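PDB 6VVG: arginine kinase from Cydia pomonella granulosis virus, which probably transfers phosphate from ATP to serine or threonine residues, having a protein kinase fold that binds AMP in its nucleotide pocket. Local coordinates for residues D92-K104 with L144-F157. Residues are numbered along the deposited sequence; the frame is centred on the assembly and turned at random.
With AMP (adenosine monophosphate), chain C.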
ATOM      1  N   ASP A  92     -17.896  -0.145   9.524  1.00 14.83           N
ATOM      2  CA  ASP A  92     -18.708  -0.539  10.665  1.00 15.11           C
ATOM      3  C   ASP A  92     -18.540   0.455  11.810  1.00 16.25           C
ATOM      4  O   ASP A  92     -17.485   1.074  11.973  1.00 15.02           O
ATOM      5  CB  ASP A  92     -18.311  -1.933  11.156  1.00 22.99           C
ATOM      6  CG  ASP A  92     -18.955  -3.050  10.361  1.00 16.71           C
ATOM      7  OD1 ASP A  92     -20.037  -2.836   9.779  1.00 18.10           O
ATOM      8  OD2 ASP A  92     -18.374  -4.155  10.330  1.00 21.65           O
ATOM      9  N   TYR A  93     -19.603   0.609  12.602  1.00 13.68           N
ATOM     10  CA  TYR A  93     -19.516   1.185  13.940  1.00 16.70           C
ATOM     11  C   TYR A  93     -19.292   0.029  14.908  1.00 12.08           C
ATOM     12  O   TYR A  93     -20.136  -0.866  15.002  1.00 16.55           O
ATOM     13  CB  TYR A  93     -20.791   1.954  14.294  1.00 16.45           C
ATOM     14  CG  TYR A  93     -20.736   2.666  15.632  1.00 15.37           C
ATOM     15  CD1 TYR A  93     -20.763   1.952  16.824  1.00 21.31           C
ATOM     16  CD2 TYR A  93     -20.656   4.051  15.702  1.00 20.33           C
ATOM     17  CE1 TYR A  93     -20.706   2.595  18.045  1.00 19.23           C
ATOM     18  CE2 TYR A  93     -20.603   4.703  16.922  1.00 26.03           C
ATOM     19  CZ  TYR A  93     -20.628   3.969  18.089  1.00 22.06           C
ATOM     20  OH  TYR A  93     -20.576   4.610  19.306  1.00 22.66           O
ATOM     21  N   VAL A  94     -18.161   0.033  15.614  1.00 16.04           N
ATOM     22  CA  VAL A  94     -17.797  -1.089  16.465  1.00 10.98           C
ATOM     23  C   VAL A  94     -17.908  -0.766  17.951  1.00 15.13           C
ATOM     24  O   VAL A  94     -18.212  -1.667  18.742  1.00 16.13           O
ATOM     25  CB  VAL A  94     -16.381  -1.604  16.130  1.00 21.23           C
ATOM     26  CG1 VAL A  94     -16.333  -2.158  14.708  1.00 20.13           C
ATOM     27  CG2 VAL A  94     -15.355  -0.498  16.319  1.00 17.05           C
ATOM     28  N   SER A  95     -17.663   0.477  18.359  1.00 16.16           N
ATOM     29  CA  SER A  95     -17.691   0.798  19.780  1.00 19.37           C
ATOM     30  C   SER A  95     -17.730   2.305  19.969  1.00 17.50           C
ATOM     31  O   SER A  95     -17.266   3.066  19.114  1.00 17.23           O
ATOM     32  CB  SER A  95     -16.473   0.210  20.505  1.00 15.83           C
ATOM     33  OG  SER A  95     -16.481   0.533  21.886  1.00 18.87           O
ATOM     34  N   ASP A  96     -18.282   2.718  21.108  1.00 11.65           N
ATOM     35  CA  ASP A  96     -18.344   4.121  21.486  1.00 18.99           C
ATOM     36  C   ASP A  96     -17.130   4.579  22.284  1.00 15.84           C
ATOM     37  O   ASP A  96     -16.930   5.790  22.436  1.00 15.84           O
ATOM     38  CB  ASP A  96     -19.606   4.389  22.315  1.00 16.69           C
ATOM     39  CG  ASP A  96     -19.599   3.652  23.647  1.00 21.23           C
ATOM     40  OD1 ASP A  96     -19.449   2.414  23.634  1.00 22.40           O
ATOM     41  OD2 ASP A  96     -19.738   4.302  24.707  1.00 18.52           O
ATOM     42  N   GLY A  97     -16.321   3.653  22.805  1.00 15.77           N
ATOM     43  CA  GLY A  97     -15.245   3.986  23.710  1.00 15.82           C
ATOM     44  C   GLY A  97     -13.872   3.663  23.138  1.00 13.38           C
ATOM     45  O   GLY A  97     -13.737   3.046  22.076  1.00 13.07           O
ATOM     46  N   ASP A  98     -12.846   4.100  23.866  1.00  9.09           N
ATOM     47  CA  ASP A  98     -11.463   3.810  23.518  1.00 13.18           C
ATOM     48  C   ASP A  98     -10.650   3.770  24.804  1.00 10.61           C
ATOM     49  O   ASP A  98     -11.151   4.069  25.890  1.00 12.54           O
ATOM     50  CB  ASP A  98     -10.901   4.840  22.533  1.00 14.46           C
ATOM     51  CG  ASP A  98     -11.004   6.262  23.047  1.00 14.71           C
ATOM     52  OD1 ASP A  98     -10.528   6.536  24.168  1.00 18.38           O
ATOM     53  OD2 ASP A  98     -11.557   7.112  22.321  1.00 17.12           O
ATOM     54  N   LEU A  99      -9.375   3.400  24.669  1.00  7.91           N
ATOM     55  CA  LEU A  99      -8.545   3.211  25.852  1.00 12.85           C
ATOM     56  C   LEU A  99      -8.293   4.526  26.576  1.00 12.60           C
ATOM     57  O   LEU A  99      -8.050   4.524  27.789  1.00 16.00           O
ATOM     58  CB  LEU A  99      -7.225   2.546  25.465  1.00 11.36           C
ATOM     59  CG  LEU A  99      -7.378   1.154  24.845  1.00 11.85           C
ATOM     60  CD1 LEU A  99      -6.022   0.504  24.588  1.00 12.61           C
ATOM     61  CD2 LEU A  99      -8.239   0.239  25.719  1.00 12.07           C
ATOM     62  N   PHE A 100      -8.358   5.657  25.868  1.00 14.12           N
ATOM     63  CA  PHE A 100      -8.179   6.935  26.548  1.00 13.15           C
ATOM     64  C   PHE A 100      -9.303   7.198  27.538  1.00 12.71           C
ATOM     65  O   PHE A 100      -9.080   7.828  28.580  1.00 11.86           O
ATOM     66  CB  PHE A 100      -8.110   8.081  25.544  1.00 15.35           C
ATOM     67  CG  PHE A 100      -7.943   9.433  26.185  1.00 17.84           C
ATOM     68  CD1 PHE A 100      -6.714   9.825  26.694  1.00 21.07           C
ATOM     69  CD2 PHE A 100      -9.012  10.312  26.283  1.00 16.46           C
ATOM     70  CE1 PHE A 100      -6.550  11.066  27.280  1.00 24.44           C
ATOM     71  CE2 PHE A 100      -8.853  11.557  26.869  1.00 25.73           C
ATOM     72  CZ  PHE A 100      -7.620  11.932  27.369  1.00 31.56           C
ATOM     73  N   ASP A 101     -10.518   6.737  27.229  1.00 13.29           N
ATOM     74  CA  ASP A 101     -11.633   6.922  28.151  1.00 14.25           C
ATOM     75  C   ASP A 101     -11.343   6.290  29.505  1.00 13.43           C
ATOM     76  O   ASP A 101     -11.873   6.740  30.529  1.00 13.97           O
ATOM     77  CB  ASP A 101     -12.915   6.327  27.561  1.00 11.23           C
ATOM     78  CG  ASP A 101     -13.441   7.117  26.377  1.00 15.19           C
ATOM     79  OD1 ASP A 101     -13.207   8.343  26.321  1.00 14.99           O
ATOM     80  OD2 ASP A 101     -14.094   6.508  25.501  1.00 21.95           O
ATOM     81  N   PHE A 102     -10.509   5.254  29.535  1.00 15.65           N
ATOM     82  CA  PHE A 102     -10.239   4.519  30.763  1.00 14.25           C
ATOM     83  C   PHE A 102      -9.091   5.096  31.571  1.00 24.13           C
ATOM     84  O   PHE A 102      -8.832   4.620  32.682  1.00 17.24           O
ATOM     85  CB  PHE A 102      -9.946   3.051  30.439  1.00 14.69           C
ATOM     86  CG  PHE A 102     -11.152   2.284  29.988  1.00 17.30           C
ATOM     87  CD1 PHE A 102     -11.579   2.349  28.674  1.00 17.46           C
ATOM     88  CD2 PHE A 102     -11.865   1.504  30.881  1.00 15.00           C
ATOM     89  CE1 PHE A 102     -12.695   1.648  28.256  1.00 21.02           C
ATOM     90  CE2 PHE A 102     -12.980   0.801  30.471  1.00 18.03           C
ATOM     91  CZ  PHE A 102     -13.396   0.873  29.157  1.00 20.97           C
ATOM     92  N   VAL A 103      -8.399   6.122  31.065  1.00 15.07           N
ATOM     93  CA  VAL A 103      -7.318   6.749  31.786  1.00 13.13           C
ATOM     94  C   VAL A 103      -7.490   8.252  31.945  1.00 15.50           C
ATOM     95  O   VAL A 103      -6.739   8.875  32.702  1.00 17.83           O
ATOM     96  CB  VAL A 103      -5.946   6.454  31.129  1.00 13.52           C
ATOM     97  CG1 VAL A 103      -5.780   4.961  30.884  1.00 22.48           C
ATOM     98  CG2 VAL A 103      -5.799   7.237  29.829  1.00 17.82           C
ATOM     99  N   LYS A 104      -8.474   8.850  31.272  1.00 14.60           N
ATOM    100  CA  LYS A 104      -8.638  10.293  31.311  1.00 19.74           C
ATOM    101  C   LYS A 104      -9.012  10.777  32.711  1.00 17.42           C
ATOM    102  O   LYS A 104      -9.483  10.021  33.567  1.00 15.49           O
ATOM    103  CB  LYS A 104      -9.711  10.730  30.320  1.00 14.31           C
ATOM    104  CG  LYS A 104     -11.093  10.144  30.594  1.00 15.92           C
ATOM    105  CD  LYS A 104     -12.098  10.614  29.549  1.00 17.57           C
ATOM    106  CE  LYS A 104     -13.438   9.917  29.705  1.00  9.38           C
ATOM    107  NZ  LYS A 104     -14.211   9.926  28.425  1.00 14.81           N
ATOM    108  N   LEU A 144      -3.842   5.595  22.323  1.00  9.20           N
ATOM    109  CA  LEU A 144      -5.071   5.304  23.050  1.00 13.11           C
ATOM    110  C   LEU A 144      -6.307   5.642  22.224  1.00 13.41           C
ATOM    111  O   LEU A 144      -7.264   4.865  22.164  1.00 14.61           O
ATOM    112  CB  LEU A 144      -5.090   6.084  24.365  1.00 12.26           C
ATOM    113  CG  LEU A 144      -3.901   5.895  25.307  1.00 10.65           C
ATOM    114  CD1 LEU A 144      -3.909   6.914  26.430  1.00 16.76           C
ATOM    115  CD2 LEU A 144      -3.937   4.479  25.859  1.00 14.44           C
ATOM    116  N   GLU A 145      -6.301   6.808  21.581  1.00 13.47           N
ATOM    117  CA  GLU A 145      -7.480   7.281  20.870  1.00 13.79           C
ATOM    118  C   GLU A 145      -7.803   6.444  19.637  1.00 18.67           C
ATOM    119  O   GLU A 145      -8.924   6.527  19.123  1.00 13.93           O
ATOM    120  CB  GLU A 145      -7.276   8.745  20.477  1.00 20.19           C
ATOM    121  CG  GLU A 145      -7.081   9.694  21.662  1.00 23.52           C
ATOM    122  CD  GLU A 145      -5.650   9.720  22.185  1.00 23.73           C
ATOM    123  OE1 GLU A 145      -4.835   8.882  21.749  1.00 20.50           O
ATOM    124  OE2 GLU A 145      -5.342  10.576  23.041  1.00 36.07           O
ATOM    125  N   ASN A 146      -6.860   5.634  19.155  1.00 16.24           N
ATOM    126  CA  ASN A 146      -7.085   4.784  17.995  1.00  9.78           C
ATOM    127  C   ASN A 146      -7.277   3.319  18.373  1.00 12.86           C
ATOM    128  O   ASN A 146      -7.186   2.443  17.506  1.00 10.09           O
ATOM    129  CB  ASN A 146      -5.930   4.927  17.004  1.00 14.34           C
ATOM    130  CG  ASN A 146      -5.942   6.258  16.287  1.00 19.12           C
ATOM    131  OD1 ASN A 146      -6.976   6.918  16.207  1.00 15.01           O
ATOM    132  ND2 ASN A 146      -4.791   6.662  15.762  1.00 16.16           N
ATOM    133  N   LEU A 147      -7.539   3.034  19.645  1.00  7.45           N
ATOM    134  CA  LEU A 147      -7.773   1.679  20.138  1.00 11.61           C
ATOM    135  C   LEU A 147      -9.151   1.693  20.798  1.00 10.78           C
ATOM    136  O   LEU A 147      -9.288   2.025  21.978  1.00  9.94           O
ATOM    137  CB  LEU A 147      -6.671   1.245  21.096  1.00  9.86           C
ATOM    138  CG  LEU A 147      -5.279   1.324  20.462  1.00 12.38           C
ATOM    139  CD1 LEU A 147      -4.178   1.026  21.463  1.00 13.50           C
ATOM    140  CD2 LEU A 147      -5.177   0.373  19.262  1.00  6.55           C
ATOM    141  N   LEU A 148     -10.174   1.355  20.018  1.00 10.63           N
ATOM    142  CA  LEU A 148     -11.547   1.372  20.504  1.00 12.28           C
ATOM    143  C   LEU A 148     -11.796   0.170  21.408  1.00 16.38           C
ATOM    144  O   LEU A 148     -11.306  -0.931  21.148  1.00 12.23           O
ATOM    145  CB  LEU A 148     -12.523   1.370  19.328  1.00  9.54           C
ATOM    146  CG  LEU A 148     -12.190   2.315  18.169  1.00 14.37           C
ATOM    147  CD1 LEU A 148     -13.329   2.368  17.148  1.00 22.31           C
ATOM    148  CD2 LEU A 148     -11.859   3.718  18.678  1.00 13.85           C
ATOM    149  N   TYR A 149     -12.562   0.395  22.477  1.00 13.03           N
ATOM    150  CA  TYR A 149     -12.770  -0.592  23.530  1.00 14.83           C
ATOM    151  C   TYR A 149     -13.872  -0.075  24.447  1.00 14.00           C
ATOM    152  O   TYR A 149     -13.903   1.115  24.769  1.00 14.69           O
ATOM    153  CB  TYR A 149     -11.469  -0.831  24.318  1.00 16.47           C
ATOM    154  CG  TYR A 149     -11.552  -1.859  25.431  1.00 13.65           C
ATOM    155  CD1 TYR A 149     -12.046  -1.518  26.682  1.00 16.18           C
ATOM    156  CD2 TYR A 149     -11.115  -3.164  25.235  1.00 16.79           C
ATOM    157  CE1 TYR A 149     -12.118  -2.449  27.702  1.00 16.81           C
ATOM    158  CE2 TYR A 149     -11.184  -4.102  26.251  1.00 16.76           C
ATOM    159  CZ  TYR A 149     -11.685  -3.738  27.482  1.00 14.12           C
ATOM    160  OH  TYR A 149     -11.755  -4.666  28.498  1.00 19.41           O
ATOM    161  N   ASP A 150     -14.780  -0.966  24.842  1.00 20.25           N
ATOM    162  CA  ASP A 150     -15.821  -0.648  25.811  1.00 16.94           C
ATOM    163  C   ASP A 150     -15.936  -1.813  26.784  1.00 21.46           C
ATOM    164  O   ASP A 150     -15.556  -2.943  26.474  1.00 16.95           O
ATOM    165  CB  ASP A 150     -17.167  -0.367  25.128  1.00 18.76           C
ATOM    166  CG  ASP A 150     -17.718  -1.575  24.409  1.00 21.20           C
ATOM    167  OD1 ASP A 150     -18.296  -2.449  25.084  1.00 25.24           O
ATOM    168  OD2 ASP A 150     -17.581  -1.645  23.168  1.00 20.98           O
ATOM    169  N   ARG A 151     -16.448  -1.531  27.976  1.00 20.86           N
ATOM    170  CA  ARG A 151     -16.440  -2.530  29.032  1.00 31.43           C
ATOM    171  C   ARG A 151     -17.573  -3.528  28.931  1.00 29.43           C
ATOM    172  O   ARG A 151     -17.701  -4.396  29.801  1.00 32.52           O
ATOM    173  CB  ARG A 151     -16.505  -1.858  30.394  1.00 32.84           C
ATOM    174  CG  ARG A 151     -17.772  -0.942  30.672  1.00 30.48           C
ATOM    175  CD  ARG A 151     -17.391  -0.057  31.886  1.00 38.18           C
ATOM    176  NE  ARG A 151     -18.537   0.545  32.553  1.00 55.00           N
ATOM    177  CZ  ARG A 151     -18.525   0.986  33.804  1.00 56.55           C
ATOM    178  NH1 ARG A 151     -17.417   0.896  34.523  1.00 43.91           N
ATOM    179  NH2 ARG A 151     -19.614   1.534  34.330  1.00 57.02           N
ATOM    180  N   LYS A 152     -18.372  -3.463  27.878  1.00 21.81           N
ATOM    181  CA  LYS A 152     -19.378  -4.489  27.635  1.00 29.35           C
ATOM    182  C   LYS A 152     -18.944  -5.525  26.601  1.00 28.46           C
ATOM    183  O   LYS A 152     -18.925  -6.720  26.893  1.00 35.12           O
ATOM    184  CB  LYS A 152     -20.660  -3.823  27.181  1.00 27.57           C
ATOM    185  CG  LYS A 152     -21.918  -4.506  27.530  1.00 42.00           C
ATOM    186  CD  LYS A 152     -22.071  -5.783  26.757  1.00 47.81           C
ATOM    187  CE  LYS A 152     -23.531  -6.150  26.528  1.00 51.73           C
ATOM    188  NZ  LYS A 152     -23.555  -7.298  25.560  1.00 50.04           N
ATOM    189  N   LYS A 153     -18.537  -5.087  25.411  1.00 26.03           N
ATOM    190  CA  LYS A 153     -17.932  -6.008  24.446  1.00 23.37           C
ATOM    191  C   LYS A 153     -16.558  -6.489  24.913  1.00 24.72           C
ATOM    192  O   LYS A 153     -16.209  -7.668  24.755  1.00 22.62           O
ATOM    193  CB  LYS A 153     -17.815  -5.311  23.089  1.00 25.67           C
ATOM    194  CG  LYS A 153     -19.133  -5.138  22.339  1.00 37.05           C
ATOM    195  CD  LYS A 153     -19.063  -3.956  21.380  1.00 40.26           C
ATOM    196  CE  LYS A 153     -20.367  -3.171  21.377  1.00 46.47           C
ATOM    197  NZ  LYS A 153     -20.206  -1.804  21.959  1.00 24.44           N
ATOM    198  N   LYS A 154     -15.771  -5.592  25.502  1.00 19.98           N
ATOM    199  CA  LYS A 154     -14.387  -5.890  25.854  1.00 22.04           C
ATOM    200  C   LYS A 154     -13.618  -6.378  24.631  1.00 19.08           C
ATOM    201  O   LYS A 154     -12.750  -7.244  24.730  1.00 20.51           O
ATOM    202  CB  LYS A 154     -14.313  -6.917  26.986  1.00 26.17           C
ATOM    203  CG  LYS A 154     -15.262  -6.616  28.134  1.00 36.53           C
ATOM    204  CD  LYS A 154     -14.685  -7.059  29.468  1.00 37.66           C
ATOM    205  CE  LYS A 154     -15.550  -6.568  30.623  1.00 50.48           C
ATOM    206  NZ  LYS A 154     -17.007  -6.723  30.331  1.00 46.79           N
ATOM    207  N   ARG A 155     -13.954  -5.829  23.467  1.00 16.34           N
ATOM    208  CA  ARG A 155     -13.303  -6.159  22.208  1.00 15.53           C
ATOM    209  C   ARG A 155     -12.459  -4.971  21.775  1.00 14.37           C
ATOM    210  O   ARG A 155     -12.953  -3.840  21.722  1.00 12.68           O
ATOM    211  CB  ARG A 155     -14.333  -6.503  21.131  1.00 18.49           C
ATOM    212  CG  ARG A 155     -13.796  -7.392  20.023  1.00 40.04           C
ATOM    213  CD  ARG A 155     -14.907  -8.087  19.223  1.00 47.75           C
ATOM    214  NE  ARG A 155     -14.481  -8.332  17.847  1.00 48.45           N
ATOM    215  CZ  ARG A 155     -15.261  -8.190  16.783  1.00 51.28           C
ATOM    216  NH1 ARG A 155     -16.525  -7.815  16.931  1.00 46.73           N
ATOM    217  NH2 ARG A 155     -14.775  -8.427  15.571  1.00 41.87           N
ATOM    218  N   LEU A 156     -11.194  -5.236  21.465  1.00 16.31           N
ATOM    219  CA  LEU A 156     -10.272  -4.202  21.024  1.00 14.27           C
ATOM    220  C   LEU A 156     -10.327  -4.079  19.509  1.00 15.48           C
ATOM    221  O   LEU A 156     -10.176  -5.073  18.792  1.00 18.48           O
ATOM    222  CB  LEU A 156      -8.847  -4.525  21.476  1.00 16.89           C
ATOM    223  CG  LEU A 156      -7.766  -3.493  21.149  1.00 15.69           C
ATOM    224  CD1 LEU A 156      -7.910  -2.276  22.053  1.00 14.92           C
ATOM    225  CD2 LEU A 156      -6.381  -4.106  21.287  1.00 14.80           C
ATOM    226  N   PHE A 157     -10.544  -2.858  19.026  1.00  9.74           N
ATOM    227  CA  PHE A 157     -10.505  -2.555  17.601  1.00 16.94           C
ATOM    228  C   PHE A 157      -9.417  -1.524  17.341  1.00 11.64           C
ATOM    229  O   PHE A 157      -9.462  -0.423  17.900  1.00 11.90           O
ATOM    230  CB  PHE A 157     -11.853  -2.027  17.096  1.00 14.11           C
ATOM    231  CG  PHE A 157     -13.011  -2.929  17.392  1.00 13.23           C
ATOM    232  CD1 PHE A 157     -13.677  -2.840  18.598  1.00 16.31           C
ATOM    233  CD2 PHE A 157     -13.438  -3.864  16.462  1.00 21.81           C
ATOM    234  CE1 PHE A 157     -14.746  -3.669  18.879  1.00 19.76           C
ATOM    235  CE2 PHE A 157     -14.508  -4.698  16.738  1.00 19.04           C
ATOM    236  CZ  PHE A 157     -15.161  -4.600  17.948  1.00 15.35           C
TER
HETATM  237  P   AMP C 301     -10.868   8.188  13.571  1.00121.40           P
HETATM  238  O1P AMP C 301      -9.765   9.024  14.181  1.00 74.94           O
HETATM  239  O2P AMP C 301     -10.903   6.865  14.297  1.00 73.79           O
HETATM  240  O3P AMP C 301     -10.663   8.165  12.075  1.00 59.45           O
HETATM  241  O5' AMP C 301     -12.274   8.892  13.826  1.00 73.39           O
HETATM  242  C5' AMP C 301     -12.439   9.839  14.870  1.00 54.83           C
HETATM  243  C4' AMP C 301     -13.185   9.256  16.046  1.00 48.32           C
HETATM  244  O4' AMP C 301     -14.453   8.695  15.605  1.00 53.55           O
HETATM  245  C3' AMP C 301     -12.512   8.099  16.767  1.00 61.86           C
HETATM  246  O3' AMP C 301     -11.489   8.517  17.656  1.00 66.65           O
HETATM  247  C2' AMP C 301     -13.691   7.433  17.459  1.00 52.76           C
HETATM  248  O2' AMP C 301     -14.105   8.187  18.589  1.00 56.30           O
HETATM  249  C1' AMP C 301     -14.760   7.548  16.373  1.00 52.98           C
HETATM  250  N9  AMP C 301     -14.735   6.375  15.481  1.00 51.79           N
HETATM  251  C8  AMP C 301     -13.898   6.244  14.447  1.00 43.61           C
HETATM  252  N7  AMP C 301     -14.136   5.066  13.871  1.00 40.33           N
HETATM  253  C5  AMP C 301     -15.121   4.465  14.553  1.00 38.71           C
HETATM  254  C6  AMP C 301     -15.739   3.249  14.379  1.00 43.85           C
HETATM  255  N6  AMP C 301     -15.558   2.186  13.410  1.00 28.12           N
HETATM  256  N1  AMP C 301     -16.705   2.869  15.201  1.00 24.94           N
HETATM  257  C2  AMP C 301     -17.081   3.687  16.214  1.00 24.63           C
HETATM  258  N3  AMP C 301     -16.475   4.885  16.390  1.00 36.45           N
HETATM  259  C4  AMP C 301     -15.492   5.268  15.552  1.00 40.36           C
HETATM  260  O   HOH W   1     -11.076   7.953  19.826  1.00 24.59           O
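Val94 sits on the ring of Phe157 where the hinge of this protein kinase fold, leaving strand 87-92, crosses the short hairpin of strands 147-148 and 157-158 under the nucleotide. Val94 CB lies over the ring centre, 3.5 Å from the centroid and 4° off the normal. From there CG1 leans over the CD2-CE2 side, while CG2 covers CG and also meets Leu148 CD1 at 3.6 Å. That same Leu148 methyl packs against the adenine of AMP, whose N1 takes a hydrogen bond from Val94 N. Further along, Tyr149 N donates to Gly97 O and Leu99 N to Leu147 O; between them Asp98 and Leu148 form a single beta bridge. Leu99 fits between the hairpin and helices 115-133 and 192-208: CB touches Leu144 CD2, CG and CD1 lie on Leu147 CB, and CD2 rests 3.7 Å from Tyr149 CB. Tyr149 and Phe102 form an offset edge-to-face pair, the Tyr149 edge toward the Phe102 face, planes at 75°. A water joins Asp98 OD2 to Glu145 O near the ribose. Asp150, with CG between its backbone N and carbonyl carbon (chi1 64°), accepts at OD1 from Lys152 N in an Asx turn and from Lys153 N in a wider Asx motif. Its OD2 accepts a hydrogen bond from Ser95 OG on the anti lone pair at 2.8 Å, while Lys153 NZ salt-bridges it from above the carboxylate plane at 2.9 Å.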